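Local coordinates for protein putative surface-anchored fimbrial subunit (Corynebacterium diphtheriae, PDB 3HR6) that probably forms the shaft of the Spa pili on the bacterial surface as their major pilin, built of tandem Ig-like modules, at residues Q142-P147 / K174-A179; G186-D191 / V231-L236; I205-G210 / L252-E257. One frame throughout, in Å; residues are numbered along the deposited sequence.

Contact 1 of 3, residues Q142-P147 / K174-A179; sequences QALSEP and KIPEIA
Gln-142 and Ile-178, like Leu-144 and Pro-176, lie nearest each other by CA across two backbones that run 175° apart, nearly antiparallel but too widely separated for sheet pairing, with CA of Leu-144 6.2 Å from CA of Pro-176. The Gln-142 side chain spans this gap. Its CG passes 3.3 Å from the carbonyl O of Glu-177, and a bend at chi2 (81°) brings CD to within 3.6 Å of Ala-179 N, which donates to OE1 at 3.2 Å. This N-H arrives from above the amide plane, 75° out of it, while CA of Ile-178 lies 3.4 Å from the same OE1. The NE2 of this amide donates to the carbonyl O of Gly-14. Further along, CB of Pro-176 rests 3.5 Å from O of Ala-143, and its ring meets Leu-144 obliquely, CG to CD2 at 4.0 Å. At Ser-145 and Lys-174 two waters replace direct bonds. One donates to Ser-145 O and accepts from Lys-174 N; the other accepts from Ser-145 N at 2.9 Å and donates to Lys-174 O. The Lys-174 amine turns elsewhere, to a salt bridge with Glu-251. The end of strand 131-143, from the N-terminal module's sheet, thus meets a loop of the next module through one direct bond, two bridging waters and an apolar touch, not through a shared sheet.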
ATOM      1  N   GLN A 142       9.108  13.677  12.406  1.00 12.48           N
ATOM      2  CA  GLN A 142       9.549  13.713  11.017  1.00 12.16           C
ATOM      3  C   GLN A 142       8.565  12.961  10.165  1.00 12.30           C
ATOM      4  O   GLN A 142       8.063  11.917  10.526  1.00 12.86           O
ATOM      5  CB  GLN A 142      10.976  13.165  10.834  1.00 11.70           C
ATOM      6  CG  GLN A 142      12.093  13.984  11.516  1.00 12.47           C
ATOM      7  CD  GLN A 142      12.265  13.709  12.983  1.00 12.93           C
ATOM      8  OE1 GLN A 142      12.492  12.565  13.397  1.00 15.90           O
ATOM      9  NE2 GLN A 142      12.162  14.763  13.800  1.00 13.79           N
ATOM     10  N   ALA A 143       8.290  13.534   9.004  1.00 12.97           N
ATOM     11  CA  ALA A 143       7.371  12.946   8.072  1.00 13.39           C
ATOM     12  C   ALA A 143       7.982  11.727   7.356  1.00 12.92           C
ATOM     13  O   ALA A 143       9.191  11.615   7.180  1.00 14.51           O
ATOM     14  CB  ALA A 143       6.949  14.005   7.028  1.00 14.24           C
ATOM     15  N   LEU A 144       7.085  10.853   6.948  1.00 13.91           N
ATOM     16  CA  LEU A 144       7.362   9.733   6.057  1.00 14.13           C
ATOM     17  C   LEU A 144       6.826  10.094   4.671  1.00 15.10           C
ATOM     18  O   LEU A 144       5.671  10.522   4.508  1.00 15.67           O
ATOM     19  CB  LEU A 144       6.676   8.474   6.558  1.00 14.25           C
ATOM     20  CG  LEU A 144       7.369   7.863   7.783  1.00 16.01           C
ATOM     21  CD1 LEU A 144       6.397   7.007   8.600  1.00 16.15           C
ATOM     22  CD2 LEU A 144       8.552   7.084   7.288  1.00 15.18           C
ATOM     23  N   SER A 145       7.654   9.898   3.667  1.00 13.93           N
ATOM     24  CA  SER A 145       7.250  10.147   2.289  1.00 13.60           C
ATOM     25  C   SER A 145       6.394   9.004   1.807  1.00 13.23           C
ATOM     26  O   SER A 145       6.598   7.875   2.234  1.00 13.51           O
ATOM     27  CB  SER A 145       8.482  10.222   1.393  1.00 13.72           C
ATOM     28  OG  SER A 145       9.291  11.323   1.769  1.00 16.25           O
ATOM     29  N   GLU A 146       5.482   9.292   0.876  1.00 12.68           N
ATOM     30  CA  GLU A 146       4.625   8.252   0.337  1.00 13.10           C
ATOM     31  C   GLU A 146       5.461   7.290  -0.518  1.00 12.46           C
ATOM     32  O   GLU A 146       6.021   7.738  -1.520  1.00 13.39           O
ATOM     33  CB  GLU A 146       3.568   8.897  -0.563  1.00 13.25           C
ATOM     34  CG  GLU A 146       2.676   7.905  -1.333  1.00 12.76           C
ATOM     35  CD  GLU A 146       1.709   8.614  -2.257  1.00 15.63           C
ATOM     36  OE1 GLU A 146       2.090   8.971  -3.396  1.00 16.51           O
ATOM     37  OE2 GLU A 146       0.602   8.863  -1.793  1.00 16.71           O
ATOM     38  N   PRO A 147       5.491   5.989  -0.150  1.00 13.26           N
ATOM     39  CA  PRO A 147       6.224   5.040  -1.008  1.00 13.44           C
ATOM     40  C   PRO A 147       5.659   4.980  -2.404  1.00 12.47           C
ATOM     41  O   PRO A 147       4.454   5.221  -2.632  1.00 12.13           O
ATOM     42  CB  PRO A 147       6.020   3.680  -0.312  1.00 11.49           C
ATOM     43  CG  PRO A 147       5.819   4.087   1.183  1.00 13.02           C
ATOM     44  CD  PRO A 147       4.952   5.346   1.041  1.00 12.67           C
ATOM     45  N   LYS A 174      11.303   5.728   0.915  1.00 12.65           N
ATOM     46  CA  LYS A 174      12.388   6.590   1.302  1.00 12.37           C
ATOM     47  C   LYS A 174      12.618   6.503   2.790  1.00 12.05           C
ATOM     48  O   LYS A 174      11.645   6.501   3.547  1.00 12.93           O
ATOM     49  CB  LYS A 174      12.075   8.026   0.898  1.00 11.92           C
ATOM     50  CG  LYS A 174      12.207   8.133  -0.587  1.00 14.84           C
ATOM     51  CD  LYS A 174      12.135   9.468  -1.204  1.00 20.57           C
ATOM     52  CE  LYS A 174      12.451   9.360  -2.728  1.00 19.95           C
ATOM     53  NZ  LYS A 174      13.864   8.985  -3.189  1.00 20.47           N
ATOM     54  N   ILE A 175      13.892   6.418   3.190  1.00 11.16           N
ATOM     55  CA  ILE A 175      14.229   6.487   4.601  1.00 10.55           C
ATOM     56  C   ILE A 175      14.301   7.953   4.990  1.00  9.90           C
ATOM     57  O   ILE A 175      15.157   8.669   4.479  1.00 11.40           O
ATOM     58  CB  ILE A 175      15.577   5.800   4.934  1.00 10.58           C
ATOM     59  CG1 ILE A 175      15.606   4.383   4.376  1.00 11.75           C
ATOM     60  CG2 ILE A 175      15.826   5.854   6.441  1.00  9.79           C
ATOM     61  CD1 ILE A 175      14.490   3.487   4.889  1.00 12.77           C
ATOM     62  N   PRO A 176      13.427   8.400   5.917  1.00 11.10           N
ATOM     63  CA  PRO A 176      13.523   9.810   6.321  1.00 11.56           C
ATOM     64  C   PRO A 176      14.754  10.100   7.155  1.00 12.26           C
ATOM     65  O   PRO A 176      15.280   9.207   7.833  1.00 12.04           O
ATOM     66  CB  PRO A 176      12.269   9.992   7.172  1.00 12.82           C
ATOM     67  CG  PRO A 176      12.127   8.675   7.849  1.00 11.11           C
ATOM     68  CD  PRO A 176      12.436   7.692   6.741  1.00 10.18           C
ATOM     69  N   GLU A 177      15.218  11.352   7.129  1.00 11.99           N
ATOM     70  CA  GLU A 177      16.174  11.808   8.123  1.00 12.32           C
ATOM     71  C   GLU A 177      15.416  12.027   9.442  1.00 12.48           C
ATOM     72  O   GLU A 177      14.362  12.706   9.466  1.00 13.08           O
ATOM     73  CB  GLU A 177      16.933  13.069   7.714  1.00 12.63           C
ATOM     74  CG  GLU A 177      17.932  13.524   8.744  1.00 13.60           C
ATOM     75  CD  GLU A 177      18.744  14.732   8.324  1.00 14.11           C
ATOM     76  OE1 GLU A 177      18.546  15.201   7.194  1.00 13.62           O
ATOM     77  OE2 GLU A 177      19.580  15.162   9.139  1.00 15.35           O
ATOM     78  N   ILE A 178      15.936  11.422  10.504  1.00 12.33           N
ATOM     79  CA  ILE A 178      15.328  11.541  11.834  1.00 12.31           C
ATOM     80  C   ILE A 178      16.223  12.360  12.785  1.00 12.64           C
ATOM     81  O   ILE A 178      17.406  12.591  12.527  1.00 11.14           O
ATOM     82  CB  ILE A 178      14.961  10.176  12.432  1.00 12.27           C
ATOM     83  CG1 ILE A 178      16.220   9.372  12.778  1.00 12.34           C
ATOM     84  CG2 ILE A 178      13.965   9.407  11.484  1.00 13.56           C
ATOM     85  CD1 ILE A 178      15.914   8.002  13.435  1.00 14.04           C
ATOM     86  N   ALA A 179      15.620  12.796  13.880  1.00 12.89           N
ATOM     87  CA  ALA A 179      16.276  13.600  14.890  1.00 14.24           C
ATOM     88  C   ALA A 179      17.642  13.006  15.252  1.00 16.28           C
ATOM     89  O   ALA A 179      17.764  11.796  15.473  1.00 15.43           O
ATOM     90  CB  ALA A 179      15.390  13.674  16.117  1.00 15.19           C
TER
HETATM   91  O   HOH W   1       8.746   6.755   0.701  1.00 14.41           O
HETATM   92  O   HOH W   2      10.250   8.818   4.205  1.00 15.09           O

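Contact 2 of 3, residues G186-D191 / V231-L236; sequences GFTVAD and VLSVQL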
ATOM      1  N   GLY A 186      11.402   0.939  14.567  1.00 15.28           N
ATOM      2  CA  GLY A 186      11.204  -0.241  13.746  1.00 14.43           C
ATOM      3  C   GLY A 186      10.920   0.256  12.362  1.00 13.29           C
ATOM      4  O   GLY A 186      10.868   1.457  12.147  1.00 13.30           O
ATOM      5  N   PHE A 187      10.729  -0.652  11.412  1.00 13.14           N
ATOM      6  CA  PHE A 187      10.503  -0.230  10.044  1.00 12.64           C
ATOM      7  C   PHE A 187       9.861  -1.388   9.314  1.00 11.78           C
ATOM      8  O   PHE A 187      10.501  -2.410   9.077  1.00 13.18           O
ATOM      9  CB  PHE A 187      11.804   0.227   9.371  1.00 12.16           C
ATOM     10  CG  PHE A 187      11.599   1.292   8.319  1.00 12.50           C
ATOM     11  CD1 PHE A 187      11.501   2.617   8.672  1.00  9.72           C
ATOM     12  CD2 PHE A 187      11.486   0.969   6.996  1.00 13.56           C
ATOM     13  CE1 PHE A 187      11.341   3.593   7.733  1.00 13.02           C
ATOM     14  CE2 PHE A 187      11.273   1.975   6.042  1.00 13.63           C
ATOM     15  CZ  PHE A 187      11.205   3.257   6.417  1.00 12.26           C
ATOM     16  N   THR A 188       8.566  -1.258   9.087  1.00 10.94           N
ATOM     17  CA  THR A 188       7.809  -2.323   8.468  1.00 11.60           C
ATOM     18  C   THR A 188       7.207  -1.841   7.149  1.00 11.29           C
ATOM     19  O   THR A 188       6.674  -0.747   7.082  1.00 14.52           O
ATOM     20  CB  THR A 188       6.690  -2.789   9.409  1.00 10.91           C
ATOM     21  OG1 THR A 188       7.266  -3.365  10.585  1.00  9.39           O
ATOM     22  CG2 THR A 188       5.792  -3.848   8.737  1.00 11.98           C
ATOM     23  N   VAL A 189       7.321  -2.631   6.092  1.00 11.89           N
ATOM     24  CA  VAL A 189       6.621  -2.364   4.835  1.00 11.64           C
ATOM     25  C   VAL A 189       5.661  -3.535   4.669  1.00 11.59           C
ATOM     26  O   VAL A 189       6.094  -4.673   4.648  1.00 11.51           O
ATOM     27  CB  VAL A 189       7.547  -2.221   3.625  1.00 11.28           C
ATOM     28  CG1 VAL A 189       6.692  -2.035   2.288  1.00 13.61           C
ATOM     29  CG2 VAL A 189       8.532  -1.055   3.838  1.00 11.70           C
ATOM     30  N   ALA A 190       4.343  -3.241   4.611  1.00 11.36           N
ATOM     31  CA  ALA A 190       3.334  -4.282   4.485  1.00 12.50           C
ATOM     32  C   ALA A 190       2.465  -4.024   3.300  1.00 11.91           C
ATOM     33  O   ALA A 190       2.218  -2.880   2.922  1.00 13.16           O
ATOM     34  CB  ALA A 190       2.429  -4.358   5.729  1.00 11.37           C
ATOM     35  N   ASP A 191       2.004  -5.122   2.718  1.00 13.17           N
ATOM     36  CA  ASP A 191       1.198  -5.010   1.490  1.00 13.29           C
ATOM     37  C   ASP A 191       0.120  -6.043   1.570  1.00 13.47           C
ATOM     38  O   ASP A 191       0.415  -7.243   1.634  1.00 12.34           O
ATOM     39  CB  ASP A 191       2.107  -5.208   0.262  1.00 12.74           C
ATOM     40  CG  ASP A 191       1.405  -4.919  -1.056  1.00 13.07           C
ATOM     41  OD1 ASP A 191       0.184  -5.245  -1.169  1.00 15.36           O
ATOM     42  OD2 ASP A 191       2.061  -4.359  -1.929  1.00 14.45           O
ATOM     43  N   VAL A 231      -1.344 -10.713   3.264  1.00 12.05           N
ATOM     44  CA  VAL A 231      -0.472  -9.625   3.591  1.00 11.15           C
ATOM     45  C   VAL A 231       0.975 -10.137   3.564  1.00 10.95           C
ATOM     46  O   VAL A 231       1.292 -11.172   4.160  1.00 11.23           O
ATOM     47  CB  VAL A 231      -0.734  -9.097   5.009  1.00 10.94           C
ATOM     48  CG1 VAL A 231       0.185  -7.925   5.329  1.00 13.26           C
ATOM     49  CG2 VAL A 231      -2.207  -8.705   5.189  1.00 14.07           C
ATOM     50  N   LEU A 232       1.812  -9.411   2.831  1.00 11.53           N
ATOM     51  CA  LEU A 232       3.251  -9.602   2.815  1.00 11.51           C
ATOM     52  C   LEU A 232       3.841  -8.514   3.685  1.00 12.36           C
ATOM     53  O   LEU A 232       3.498  -7.363   3.549  1.00 12.92           O
ATOM     54  CB  LEU A 232       3.781  -9.453   1.404  1.00 12.40           C
ATOM     55  CG  LEU A 232       5.316  -9.389   1.240  1.00 13.24           C
ATOM     56  CD1 LEU A 232       6.023 -10.620   1.775  1.00 14.18           C
ATOM     57  CD2 LEU A 232       5.676  -9.150  -0.217  1.00 15.87           C
ATOM     58  N   SER A 233       4.765  -8.878   4.565  1.00 11.04           N
ATOM     59  CA  SER A 233       5.340  -7.936   5.513  1.00 11.88           C
ATOM     60  C   SER A 233       6.836  -8.112   5.544  1.00 11.51           C
ATOM     61  O   SER A 233       7.291  -9.244   5.625  1.00 12.40           O
ATOM     62  CB  SER A 233       4.828  -8.289   6.903  1.00 14.56           C
ATOM     63  OG  SER A 233       5.420  -7.450   7.880  1.00 16.95           O
ATOM     64  N   VAL A 234       7.536  -6.985   5.468  1.00 11.34           N
ATOM     65  CA  VAL A 234       9.007  -6.919   5.535  1.00 10.55           C
ATOM     66  C   VAL A 234       9.340  -6.002   6.683  1.00  9.84           C
ATOM     67  O   VAL A 234       8.914  -4.866   6.707  1.00 11.75           O
ATOM     68  CB  VAL A 234       9.609  -6.377   4.271  1.00 10.42           C
ATOM     69  CG1 VAL A 234      11.169  -6.188   4.475  1.00 11.31           C
ATOM     70  CG2 VAL A 234       9.278  -7.303   3.078  1.00 10.93           C
ATOM     71  N   GLN A 235      10.151  -6.508   7.612  1.00 10.60           N
ATOM     72  CA  GLN A 235      10.413  -5.779   8.818  1.00 10.94           C
ATOM     73  C   GLN A 235      11.892  -5.747   9.030  1.00 11.44           C
ATOM     74  O   GLN A 235      12.540  -6.790   8.982  1.00 12.13           O
ATOM     75  CB  GLN A 235       9.754  -6.553   9.938  1.00 12.80           C
ATOM     76  CG  GLN A 235       9.588  -5.833  11.200  1.00 16.49           C
ATOM     77  CD  GLN A 235       8.456  -6.433  12.024  1.00 18.03           C
ATOM     78  OE1 GLN A 235       7.255  -6.077  11.864  1.00 21.23           O
ATOM     79  NE2 GLN A 235       8.817  -7.333  12.876  1.00 15.95           N
ATOM     80  N   LEU A 236      12.419  -4.576   9.331  1.00 10.22           N
ATOM     81  CA  LEU A 236      13.829  -4.431   9.656  1.00 11.90           C
ATOM     82  C   LEU A 236      14.045  -4.383  11.162  1.00 12.72           C
ATOM     83  O   LEU A 236      13.373  -3.666  11.879  1.00 14.24           O
ATOM     84  CB  LEU A 236      14.427  -3.171   9.036  1.00 11.43           C
ATOM     85  CG  LEU A 236      14.300  -3.027   7.528  1.00 15.06           C
ATOM     86  CD1 LEU A 236      14.781  -1.609   7.064  1.00 16.42           C
ATOM     87  CD2 LEU A 236      15.072  -4.138   6.848  1.00 18.39           C
TER
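The carbonyl O of Phe-187 accepts a hydrogen bond from Leu-236 N at 2.9 Å; beside this bond the two side chains point the same way, CD2 of the phenyl ring 4.2 Å from Leu-236 CD1. Thr-188 and Gln-235 form a non-hydrogen-bonded pair, their side chains on the other face. With chi1 at -65°, Thr-188 OG1 sits beside its own backbone N, 3.0 Å from Gln-235 OE1, but its proton has a competing acceptor, the carbonyl O of Ser-278. The threonine CG2 meets Ser-233 OG at 3.7 Å. Val-189 exchanges two short bonds with Val-234, N to O at 2.8 Å each way. Ala-190 then lies opposite Ser-233, with its CB 4.2 Å from Val-231 CG1. At Asp-191 the backbone again bonds reciprocally, here with Leu-232, and the carboxylate, on the face of Val-189 and Val-234, receives Lys-149 NZ at OD2. That lysine and Asn-271 beside a buried aspartate are consistent with the intramolecular isopeptide site of such pilin modules. The antiparallel ladder thus fixes the backbone under this acid, while Phe-256 packs against the buried side chain and Lys-149 satisfies its OD2.

Contact 3 of 3, residues I205-G210 / L252-E257; sequences ITVTLG and LVVEFE
The carbonyl O of Val-253 is gripped by two donors, Thr-208 N at 2.9 Å and a bridging water at 3.0 Å. The water continues to Thr-206 OG1, and a second water links that hydroxyl to the carboxylate of Glu-255, reaching OE1 at 2.7 Å; the threonine thus lies at the middle of a short solvent chain along the outer face of the sheet. With chi1 at 65° its OG1 stands between the backbone N and the carbonyl carbon, turned across the strand to within 3.4 Å of Glu-255 CB. Thr-208 has nearly the same torsion, and its OG1 comes 3.5 Å from CB of Val-253, the two side chains lying side by side. Beneath them the backbones form antiparallel hydrogen-bonded pairs, Thr-206 with Glu-255 and Thr-208 with Val-253, each with both N-H groups used. On the inner face Val-207 CG1 meets Leu-252 CD1 at 3.8 Å as the two side chains cross, and Leu-209 CD1 comes within 4.2 Å of N and CB of Leu-252. At the end of the pairing Ile-205 CG1 crosses Phe-256 obliquely, 4.0 Å from its CB. The face of Thr-206, Thr-208 and Glu-255, which Val-253 shares, carries the waters, whereas that of Val-207, Leu-209, Leu-252 and Val-254 is apolar, as expected in a beta sandwich. Glu-255 also has weak, long ion pairs with Arg-170 and Lys-168. Strand 251-259 is central in a five-stranded antiparallel sheet, between 206-209 and 166-174, and its Leu-252 and Val-254 bond through their backbones to Thr-173 and Val-171. Across the interior, Val-207 and Val-254 pack on Val-234 of strand 229-236, while Leu-252 rests on Phe-187 and Val-189 of strand 187-192.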
ATOM      1  N   ILE A 205      10.853 -12.732  -3.455  1.00 10.63           N
ATOM      2  CA  ILE A 205      10.726 -11.543  -2.615  1.00 10.54           C
ATOM      3  C   ILE A 205      12.117 -11.031  -2.349  1.00 10.11           C
ATOM      4  O   ILE A 205      12.942 -11.746  -1.827  1.00 11.08           O
ATOM      5  CB  ILE A 205      10.031 -11.825  -1.275  1.00 11.13           C
ATOM      6  CG1 ILE A 205       8.658 -12.486  -1.521  1.00 11.52           C
ATOM      7  CG2 ILE A 205       9.867 -10.542  -0.500  1.00 10.69           C
ATOM      8  CD1 ILE A 205       8.063 -13.086  -0.254  1.00 12.06           C
ATOM      9  N   THR A 206      12.353  -9.774  -2.731  1.00 10.58           N
ATOM     10  CA  THR A 206      13.656  -9.188  -2.542  1.00  9.50           C
ATOM     11  C   THR A 206      13.546  -7.863  -1.806  1.00  9.92           C
ATOM     12  O   THR A 206      12.552  -7.129  -1.918  1.00 10.74           O
ATOM     13  CB  THR A 206      14.384  -8.961  -3.888  1.00  9.20           C
ATOM     14  OG1 THR A 206      13.651  -7.996  -4.654  1.00  9.65           O
ATOM     15  CG2 THR A 206      14.525 -10.329  -4.663  1.00  9.19           C
ATOM     16  N   VAL A 207      14.606  -7.584  -1.067  1.00  9.68           N
ATOM     17  CA  VAL A 207      14.670  -6.401  -0.254  1.00 10.27           C
ATOM     18  C   VAL A 207      16.071  -5.840  -0.414  1.00  9.07           C
ATOM     19  O   VAL A 207      17.103  -6.543  -0.186  1.00 10.29           O
ATOM     20  CB  VAL A 207      14.379  -6.672   1.227  1.00 10.97           C
ATOM     21  CG1 VAL A 207      14.390  -5.372   2.029  1.00 12.34           C
ATOM     22  CG2 VAL A 207      13.069  -7.422   1.451  1.00 12.11           C
ATOM     23  N   THR A 208      16.113  -4.563  -0.794  1.00 10.35           N
ATOM     24  CA  THR A 208      17.371  -3.848  -0.904  1.00 10.17           C
ATOM     25  C   THR A 208      17.276  -2.496  -0.185  1.00 10.27           C
ATOM     26  O   THR A 208      16.209  -1.897  -0.107  1.00  9.78           O
ATOM     27  CB  THR A 208      17.752  -3.594  -2.366  1.00 10.35           C
ATOM     28  OG1 THR A 208      16.823  -2.691  -2.965  1.00 10.57           O
ATOM     29  CG2 THR A 208      17.729  -4.898  -3.179  1.00 12.83           C
ATOM     30  N   LEU A 209      18.385  -2.049   0.367  1.00 10.33           N
ATOM     31  CA  LEU A 209      18.514  -0.724   0.973  1.00 10.51           C
ATOM     32  C   LEU A 209      19.658  -0.005   0.278  1.00 11.31           C
ATOM     33  O   LEU A 209      20.777  -0.461   0.321  1.00  9.84           O
ATOM     34  CB  LEU A 209      18.811  -0.844   2.462  1.00 11.15           C
ATOM     35  CG  LEU A 209      18.940   0.440   3.291  1.00 10.80           C
ATOM     36  CD1 LEU A 209      17.664   1.293   3.164  1.00 13.04           C
ATOM     37  CD2 LEU A 209      19.261   0.141   4.727  1.00 12.38           C
ATOM     38  N   GLY A 210      19.374   1.111  -0.386  1.00 12.54           N
ATOM     39  CA  GLY A 210      20.453   1.845  -1.065  1.00 12.96           C
ATOM     40  C   GLY A 210      21.037   0.999  -2.189  1.00 14.51           C
ATOM     41  O   GLY A 210      22.236   1.118  -2.503  1.00 14.76           O
ATOM     42  N   LEU A 252      14.510   1.940   0.507  1.00 11.77           N
ATOM     43  CA  LEU A 252      14.281   0.560   0.796  1.00 11.45           C
ATOM     44  C   LEU A 252      13.345   0.051  -0.279  1.00 10.99           C
ATOM     45  O   LEU A 252      12.216   0.532  -0.348  1.00  9.83           O
ATOM     46  CB  LEU A 252      13.631   0.456   2.184  1.00 11.17           C
ATOM     47  CG  LEU A 252      13.308  -0.961   2.629  1.00 11.23           C
ATOM     48  CD1 LEU A 252      14.568  -1.699   2.947  1.00 10.71           C
ATOM     49  CD2 LEU A 252      12.330  -0.948   3.865  1.00 14.25           C
ATOM     50  N   VAL A 253      13.748  -0.933  -1.082  1.00  9.55           N
ATOM     51  CA  VAL A 253      12.943  -1.408  -2.194  1.00 10.14           C
ATOM     52  C   VAL A 253      12.580  -2.855  -1.954  1.00  9.02           C
ATOM     53  O   VAL A 253      13.464  -3.636  -1.694  1.00  8.02           O
ATOM     54  CB  VAL A 253      13.679  -1.272  -3.539  1.00 10.44           C
ATOM     55  CG1 VAL A 253      12.790  -1.836  -4.680  1.00 12.99           C
ATOM     56  CG2 VAL A 253      14.065   0.229  -3.779  1.00 10.43           C
ATOM     57  N   VAL A 254      11.287  -3.135  -1.907  1.00 10.16           N
ATOM     58  CA  VAL A 254      10.727  -4.458  -1.782  1.00  9.98           C
ATOM     59  C   VAL A 254      10.153  -4.796  -3.136  1.00 11.11           C
ATOM     60  O   VAL A 254       9.343  -4.019  -3.701  1.00 11.98           O
ATOM     61  CB  VAL A 254       9.628  -4.493  -0.711  1.00 12.11           C
ATOM     62  CG1 VAL A 254       8.926  -5.881  -0.639  1.00 11.69           C
ATOM     63  CG2 VAL A 254      10.235  -4.076   0.632  1.00 10.25           C
ATOM     64  N   GLU A 255      10.562  -5.942  -3.680  1.00 10.13           N
ATOM     65  CA  GLU A 255       9.937  -6.477  -4.874  1.00 12.22           C
ATOM     66  C   GLU A 255       9.421  -7.854  -4.640  1.00 11.36           C
ATOM     67  O   GLU A 255       9.991  -8.603  -3.881  1.00 11.13           O
ATOM     68  CB  GLU A 255      10.898  -6.510  -6.048  1.00 12.82           C
ATOM     69  CG  GLU A 255      11.247  -5.127  -6.520  1.00 16.15           C
ATOM     70  CD  GLU A 255      12.064  -5.165  -7.811  1.00 21.52           C
ATOM     71  OE1 GLU A 255      12.841  -6.125  -8.028  1.00 24.42           O
ATOM     72  OE2 GLU A 255      11.896  -4.234  -8.620  1.00 24.34           O
ATOM     73  N   PHE A 256       8.296  -8.174  -5.270  1.00 11.74           N
ATOM     74  CA  PHE A 256       7.774  -9.525  -5.213  1.00 11.99           C
ATOM     75  C   PHE A 256       6.898  -9.839  -6.413  1.00 12.41           C
ATOM     76  O   PHE A 256       6.380  -8.938  -7.075  1.00 12.43           O
ATOM     77  CB  PHE A 256       7.006  -9.728  -3.893  1.00 12.25           C
ATOM     78  CG  PHE A 256       5.762  -8.902  -3.754  1.00 13.84           C
ATOM     79  CD1 PHE A 256       4.517  -9.408  -4.060  1.00 15.29           C
ATOM     80  CD2 PHE A 256       5.844  -7.580  -3.274  1.00 14.49           C
ATOM     81  CE1 PHE A 256       3.371  -8.603  -3.906  1.00 13.32           C
ATOM     82  CE2 PHE A 256       4.703  -6.776  -3.140  1.00 14.68           C
ATOM     83  CZ  PHE A 256       3.475  -7.305  -3.426  1.00 16.73           C
ATOM     84  N   GLU A 257       6.747 -11.139  -6.644  1.00 12.95           N
ATOM     85  CA  GLU A 257       5.845 -11.649  -7.657  1.00 13.19           C
ATOM     86  C   GLU A 257       4.691 -12.415  -6.987  1.00 13.35           C
ATOM     87  O   GLU A 257       4.848 -12.985  -5.908  1.00 13.44           O
ATOM     88  CB  GLU A 257       6.556 -12.563  -8.638  1.00 12.62           C
ATOM     89  CG  GLU A 257       7.580 -11.888  -9.492  1.00 14.66           C
ATOM     90  CD  GLU A 257       8.097 -12.783 -10.616  1.00 16.07           C
ATOM     91  OE1 GLU A 257       7.368 -13.710 -11.026  1.00 21.24           O
ATOM     92  OE2 GLU A 257       9.228 -12.556 -11.091  1.00 17.88           O
TER
HETATM   93  O   HOH W   3      14.182  -5.372  -4.019  1.00 15.03           O
HETATM   94  O   HOH W   4      13.424  -8.619  -7.316  1.00 17.46           O

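How the contacts relate
Contacts 2 and 3 belong to the two facing sheets of one Ig-like module, their centres 11 Å apart, and meet through the interior: Leu-232 CD2 lies 3.4 Å from Phe-256 CD2. Along the chain their segments alternate, 186-191, 205-210, 231-236, 252-257, so the chain passes back and forth between the sheets. Contact 1 closes before either opens and joins this module to the preceding one; its centre is 15 Å from contact 2 and 18 Å from contact 3. Ile-175, in the loop 174-179 but turned away from 142-147, packs on Phe-187, Leu-209 and Leu-252, so the loop that contacts the preceding module is anchored in the sandwich by its other side.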